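Local atomic coordinates of long form salivary protein D7L (Phlebotomus duboscqi, PDB entry 6MT7), a protein that binds and sequesters cysteinyl leukotrienes and a thromboxane A2 analogue, so helping the female sand fly feed on vertebrate blood. Residues M1-W13 and Y164-R178. Numbering follows the deposited sequence.
Sequences MWRYPRNADQTFW and YYRLVDEDNEPIHFR
Arg166 lies flat on the indole of Trp13, the guanidinium nearly parallel to the ring, planes at 3°. The long arginine suits this place because its aliphatic part and its charge serve the same ring: Arg166 CG sits 3.4 Å from the centroid of the Trp13 six-membered ring in a CH-pi contact, while CZ makes a cation-pi contact with the five-membered ring. A bend at chi2 (71°) lays the chain along the indole and brings NH2 to Asp9 OD2, a 2.8 Å salt bridge above the carboxylate plane. Tyr231 at the chain end binds both Asp9 OD1 and Arg166 NH1.

Farther on, three carboxylates grip the amino terminus, each by a hydrogen-bonded salt bridge. Asp169 is short enough to hold Met1 N with OD2 (2.7 Å, syn side) while its OD1 accepts from Glu173 N. Glu170 lays CB over one face of the Arg3 guanidinium; its OE2 is hydrogen-bonded to Tyr163 OH, whereas OE1, buried here, has no partner, Arg3 being near only as an opposite charge. Asp171 serves two cations: OD2 meets Met1 N at 3.1 Å through its anti lone pair, and OD1 takes Arg3 NH2 at 2.9 Å. The longer, extended Glu173 reaches Met1 N with OE1 at 2.9 Å.

The contact then turns apolar. Ile175 CG2 touches the edge of the Trp2 indole, and Phe177 CZ comes within 3.5 Å of Trp2 CZ2, the rings oblique at 40°. Finally, Arg178 CZ lies 3.6 Å from Trp13 CZ2, the guanidinium face turned to the indole edge and fixed by NE and NH2 both donating to Tyr165 O.

A salt-bridge network and a cation-pi stack thus join the N-terminal arm and helix 8-21 to the loop after helix 159-164 in this helical, odorant-binding-protein-related D7 fold.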
# COMPACT_ATOMS: atom_id res chain seq x y z
N MSE A 1 -0.96 13.49 1.38
CA MSE A 1 0.41 13.22 1.81
C MSE A 1 0.46 12.05 2.76
O MSE A 1 -0.40 11.88 3.62
CB MSE A 1 1.01 14.44 2.50
CG MSE A 1 1.61 15.44 1.57
SE MSE A 1 1.94 17.01 2.64
CE MSE A 1 0.09 17.57 2.94
N TRP A 2 1.50 11.24 2.63
CA TRP A 2 1.54 9.99 3.37
C TRP A 2 1.89 10.23 4.83
O TRP A 2 2.67 11.13 5.16
CB TRP A 2 2.53 9.04 2.71
CG TRP A 2 1.92 8.44 1.49
CD1 TRP A 2 1.34 9.12 0.44
CD2 TRP A 2 1.77 7.05 1.20
NE1 TRP A 2 0.86 8.23 -0.49
CE2 TRP A 2 1.11 6.95 -0.05
CE3 TRP A 2 2.13 5.88 1.86
CZ2 TRP A 2 0.82 5.73 -0.64
CZ3 TRP A 2 1.84 4.67 1.27
CH2 TRP A 2 1.20 4.60 0.03
N ARG A 3 1.28 9.43 5.70
CA ARG A 3 1.48 9.50 7.13
C ARG A 3 2.32 8.33 7.62
O ARG A 3 2.25 7.22 7.10
CB ARG A 3 0.15 9.54 7.87
CG ARG A 3 -0.62 10.81 7.54
CD ARG A 3 -1.97 10.84 8.21
NE ARG A 3 -2.77 11.96 7.71
CZ ARG A 3 -4.04 12.16 8.03
NH1 ARG A 3 -4.65 11.31 8.85
NH2 ARG A 3 -4.70 13.19 7.53
N TYR A 4 3.13 8.61 8.63
CA TYR A 4 4.07 7.65 9.20
C TYR A 4 3.92 7.68 10.72
O TYR A 4 3.62 8.73 11.29
CB TYR A 4 5.52 7.97 8.79
CG TYR A 4 5.69 8.04 7.28
CD1 TYR A 4 5.93 6.89 6.53
CD2 TYR A 4 5.59 9.25 6.60
CE1 TYR A 4 6.07 6.94 5.15
CE2 TYR A 4 5.74 9.32 5.22
CZ TYR A 4 5.98 8.16 4.50
OH TYR A 4 6.12 8.22 3.14
N PRO A 5 4.07 6.53 11.38
CA PRO A 5 4.36 5.21 10.80
C PRO A 5 3.16 4.61 10.07
O PRO A 5 2.05 5.14 10.14
CB PRO A 5 4.72 4.37 12.02
CG PRO A 5 3.91 4.98 13.14
CD PRO A 5 3.92 6.47 12.85
N ARG A 6 3.41 3.50 9.39
CA ARG A 6 2.35 2.78 8.68
C ARG A 6 1.64 1.84 9.64
O ARG A 6 2.28 1.18 10.47
CB ARG A 6 2.94 2.00 7.51
CG ARG A 6 3.85 2.82 6.60
CD ARG A 6 3.14 4.04 6.00
NE ARG A 6 2.05 3.65 5.10
CZ ARG A 6 1.03 4.45 4.79
NH1 ARG A 6 0.95 5.68 5.32
NH2 ARG A 6 0.08 4.03 3.95
N ASN A 7 0.31 1.77 9.54
CA ASN A 7 -0.43 0.93 10.46
C ASN A 7 -0.62 -0.46 9.85
O ASN A 7 -0.19 -0.73 8.73
CB ASN A 7 -1.75 1.62 10.87
CG ASN A 7 -2.76 1.73 9.73
OD1 ASN A 7 -2.87 0.83 8.90
ND2 ASN A 7 -3.51 2.82 9.71
N ALA A 8 -1.26 -1.36 10.60
CA ALA A 8 -1.33 -2.76 10.16
C ALA A 8 -2.23 -2.95 8.94
O ALA A 8 -2.07 -3.92 8.19
CB ALA A 8 -1.81 -3.65 11.30
N ASP A 9 -3.23 -2.08 8.77
CA ASP A 9 -4.03 -2.13 7.55
C ASP A 9 -3.23 -1.63 6.36
O ASP A 9 -3.33 -2.17 5.25
CB ASP A 9 -5.30 -1.29 7.73
CG ASP A 9 -6.13 -1.19 6.46
OD1 ASP A 9 -6.70 -2.22 6.05
OD2 ASP A 9 -6.21 -0.08 5.87
N GLN A 10 -2.43 -0.59 6.58
CA GLN A 10 -1.66 0.00 5.49
C GLN A 10 -0.53 -0.92 5.04
O GLN A 10 -0.20 -0.97 3.85
CB GLN A 10 -1.12 1.36 5.92
CG GLN A 10 -2.21 2.41 6.08
CD GLN A 10 -1.74 3.65 6.82
OE1 GLN A 10 -0.82 3.59 7.66
NE2 GLN A 10 -2.34 4.78 6.50
N THR A 11 0.08 -1.64 5.99
CA THR A 11 1.11 -2.60 5.58
C THR A 11 0.47 -3.80 4.91
O THR A 11 0.96 -4.26 3.87
CB THR A 11 1.96 -3.04 6.78
OG1 THR A 11 1.12 -3.70 7.74
CG2 THR A 11 2.63 -1.83 7.45
N PHE A 12 -0.64 -4.30 5.46
CA PHE A 12 -1.35 -5.42 4.84
C PHE A 12 -1.74 -5.08 3.40
O PHE A 12 -1.54 -5.90 2.48
CB PHE A 12 -2.59 -5.75 5.67
CG PHE A 12 -3.26 -7.04 5.28
CD1 PHE A 12 -2.55 -8.21 5.17
CD2 PHE A 12 -4.64 -7.06 5.06
CE1 PHE A 12 -3.20 -9.40 4.83
CE2 PHE A 12 -5.28 -8.23 4.73
CZ PHE A 12 -4.57 -9.40 4.61
N TRP A 13 -2.29 -3.88 3.18
CA TRP A 13 -2.69 -3.48 1.84
C TRP A 13 -1.50 -3.48 0.88
O TRP A 13 -1.62 -3.93 -0.26
CB TRP A 13 -3.36 -2.10 1.84
CG TRP A 13 -3.70 -1.65 0.46
CD1 TRP A 13 -4.78 -2.02 -0.29
CD2 TRP A 13 -2.91 -0.78 -0.38
NE1 TRP A 13 -4.72 -1.43 -1.53
CE2 TRP A 13 -3.59 -0.66 -1.61
CE3 TRP A 13 -1.70 -0.10 -0.19
CZ2 TRP A 13 -3.10 0.11 -2.65
CZ3 TRP A 13 -1.22 0.68 -1.23
CH2 TRP A 13 -1.92 0.77 -2.44
N TYR A 164 -10.14 3.37 0.85
CA TYR A 164 -9.77 1.97 0.97
C TYR A 164 -9.40 1.35 -0.38
O TYR A 164 -8.63 0.38 -0.42
CB TYR A 164 -10.89 1.18 1.66
CG TYR A 164 -10.80 1.38 3.15
CD1 TYR A 164 -9.83 0.73 3.90
CD2 TYR A 164 -11.64 2.27 3.79
CE1 TYR A 164 -9.73 0.93 5.27
CE2 TYR A 164 -11.54 2.48 5.16
CZ TYR A 164 -10.59 1.81 5.89
OH TYR A 164 -10.49 2.02 7.25
N TYR A 165 -9.92 1.88 -1.48
CA TYR A 165 -9.41 1.51 -2.80
C TYR A 165 -8.05 2.12 -3.09
O TYR A 165 -7.46 1.80 -4.12
CB TYR A 165 -10.38 1.94 -3.90
CG TYR A 165 -11.73 1.27 -3.87
CD1 TYR A 165 -11.87 -0.06 -3.48
CD2 TYR A 165 -12.86 1.98 -4.26
CE1 TYR A 165 -13.14 -0.66 -3.48
CE2 TYR A 165 -14.12 1.39 -4.26
CZ TYR A 165 -14.25 0.08 -3.87
OH TYR A 165 -15.52 -0.49 -3.87
N ARG A 166 -7.55 2.99 -2.21
CA ARG A 166 -6.29 3.70 -2.40
C ARG A 166 -6.29 4.51 -3.69
O ARG A 166 -5.29 4.58 -4.42
CB ARG A 166 -5.08 2.76 -2.32
CG ARG A 166 -4.53 2.62 -0.89
CD ARG A 166 -5.49 1.82 -0.01
NE ARG A 166 -4.99 1.65 1.36
CZ ARG A 166 -5.59 0.89 2.28
NH1 ARG A 166 -6.71 0.23 1.99
NH2 ARG A 166 -5.05 0.76 3.49
N LEU A 167 -7.43 5.15 -3.97
CA LEU A 167 -7.44 6.23 -4.95
C LEU A 167 -6.91 7.52 -4.35
O LEU A 167 -6.28 8.32 -5.05
CB LEU A 167 -8.85 6.44 -5.50
CG LEU A 167 -9.51 5.17 -6.04
CD1 LEU A 167 -10.93 5.46 -6.54
CD2 LEU A 167 -8.67 4.56 -7.14
N VAL A 168 -7.15 7.73 -3.05
CA VAL A 168 -6.67 8.88 -2.29
C VAL A 168 -6.12 8.37 -0.97
O VAL A 168 -6.45 7.27 -0.51
CB VAL A 168 -7.78 9.93 -2.02
CG1 VAL A 168 -8.30 10.54 -3.33
CG2 VAL A 168 -8.93 9.34 -1.17
N ASP A 169 -5.27 9.19 -0.34
CA ASP A 169 -4.74 8.86 0.98
C ASP A 169 -5.59 9.53 2.06
O ASP A 169 -6.69 10.03 1.80
CB ASP A 169 -3.25 9.25 1.06
CG ASP A 169 -3.00 10.74 0.90
OD1 ASP A 169 -3.93 11.57 1.07
OD2 ASP A 169 -1.85 11.10 0.57
N GLU A 170 -5.09 9.55 3.31
CA GLU A 170 -5.87 10.13 4.40
C GLU A 170 -6.09 11.62 4.23
O GLU A 170 -7.07 12.17 4.77
CB GLU A 170 -5.18 9.88 5.74
CG GLU A 170 -4.91 8.43 6.05
CD GLU A 170 -3.67 7.92 5.36
OE1 GLU A 170 -2.78 8.74 5.06
OE2 GLU A 170 -3.59 6.69 5.11
N ASP A 171 -5.21 12.31 3.50
CA ASP A 171 -5.37 13.73 3.23
C ASP A 171 -6.30 14.02 2.07
O ASP A 171 -6.43 15.19 1.67
CB ASP A 171 -4.01 14.37 2.93
CG ASP A 171 -3.21 14.62 4.18
OD1 ASP A 171 -3.82 14.81 5.25
OD2 ASP A 171 -1.97 14.62 4.08
N ASN A 172 -6.95 13.01 1.51
CA ASN A 172 -7.72 13.15 0.28
C ASN A 172 -6.84 13.69 -0.85
O ASN A 172 -7.27 14.51 -1.66
CB ASN A 172 -8.95 14.04 0.50
CG ASN A 172 -10.10 13.27 1.11
OD1 ASN A 172 -10.53 12.26 0.57
ND2 ASN A 172 -10.59 13.75 2.24
N GLU A 173 -5.60 13.24 -0.89
CA GLU A 173 -4.74 13.52 -2.03
C GLU A 173 -4.60 12.26 -2.87
O GLU A 173 -4.43 11.17 -2.32
CB GLU A 173 -3.35 13.99 -1.58
CG GLU A 173 -2.43 14.36 -2.72
CD GLU A 173 -1.05 14.77 -2.25
OE1 GLU A 173 -0.91 15.11 -1.05
OE2 GLU A 173 -0.11 14.77 -3.09
N PRO A 174 -4.69 12.36 -4.21
CA PRO A 174 -4.60 11.15 -5.03
C PRO A 174 -3.29 10.41 -4.80
O PRO A 174 -2.25 11.01 -4.53
CB PRO A 174 -4.68 11.68 -6.47
CG PRO A 174 -5.37 13.00 -6.35
CD PRO A 174 -4.96 13.56 -5.02
N ILE A 175 -3.36 9.08 -4.89
CA ILE A 175 -2.17 8.26 -4.81
C ILE A 175 -1.67 8.07 -6.24
O ILE A 175 -2.24 7.32 -7.03
CB ILE A 175 -2.45 6.94 -4.09
CG1 ILE A 175 -2.79 7.26 -2.62
CG2 ILE A 175 -1.26 6.00 -4.20
CD1 ILE A 175 -3.21 6.06 -1.78
N HIS A 176 -0.59 8.79 -6.58
CA HIS A 176 -0.21 8.97 -7.98
C HIS A 176 0.28 7.68 -8.63
O HIS A 176 0.13 7.52 -9.85
CB HIS A 176 0.89 10.03 -8.10
CG HIS A 176 0.40 11.44 -7.97
ND1 HIS A 176 -0.24 11.91 -6.84
CD2 HIS A 176 0.50 12.50 -8.81
CE1 HIS A 176 -0.54 13.19 -7.00
NE2 HIS A 176 -0.10 13.57 -8.18
N PHE A 177 0.88 6.78 -7.86
CA PHE A 177 1.52 5.61 -8.43
C PHE A 177 0.61 4.40 -8.53
O PHE A 177 1.07 3.33 -8.95
CB PHE A 177 2.76 5.23 -7.61
CG PHE A 177 2.45 4.86 -6.18
CD1 PHE A 177 2.00 3.59 -5.85
CD2 PHE A 177 2.62 5.79 -5.17
CE1 PHE A 177 1.71 3.26 -4.55
CE2 PHE A 177 2.34 5.45 -3.87
CZ PHE A 177 1.88 4.19 -3.55
N ARG A 178 -0.66 4.52 -8.14
CA ARG A 178 -1.59 3.40 -8.16
C ARG A 178 -1.67 2.78 -9.56
O ARG A 178 -1.78 3.48 -10.57
CB ARG A 178 -2.97 3.86 -7.69
CG ARG A 178 -3.99 2.75 -7.43
CD ARG A 178 -3.65 1.98 -6.16
NE ARG A 178 -4.83 1.28 -5.65
CZ ARG A 178 -4.98 -0.04 -5.71
NH1 ARG A 178 -4.03 -0.80 -6.23
NH2 ARG A 178 -6.08 -0.61 -5.23
O HOH W 1 -0.86 10.71 -1.87
O HOH W 2 -1.12 13.61 6.22
O HOH W 3 -8.00 -1.63 -2.46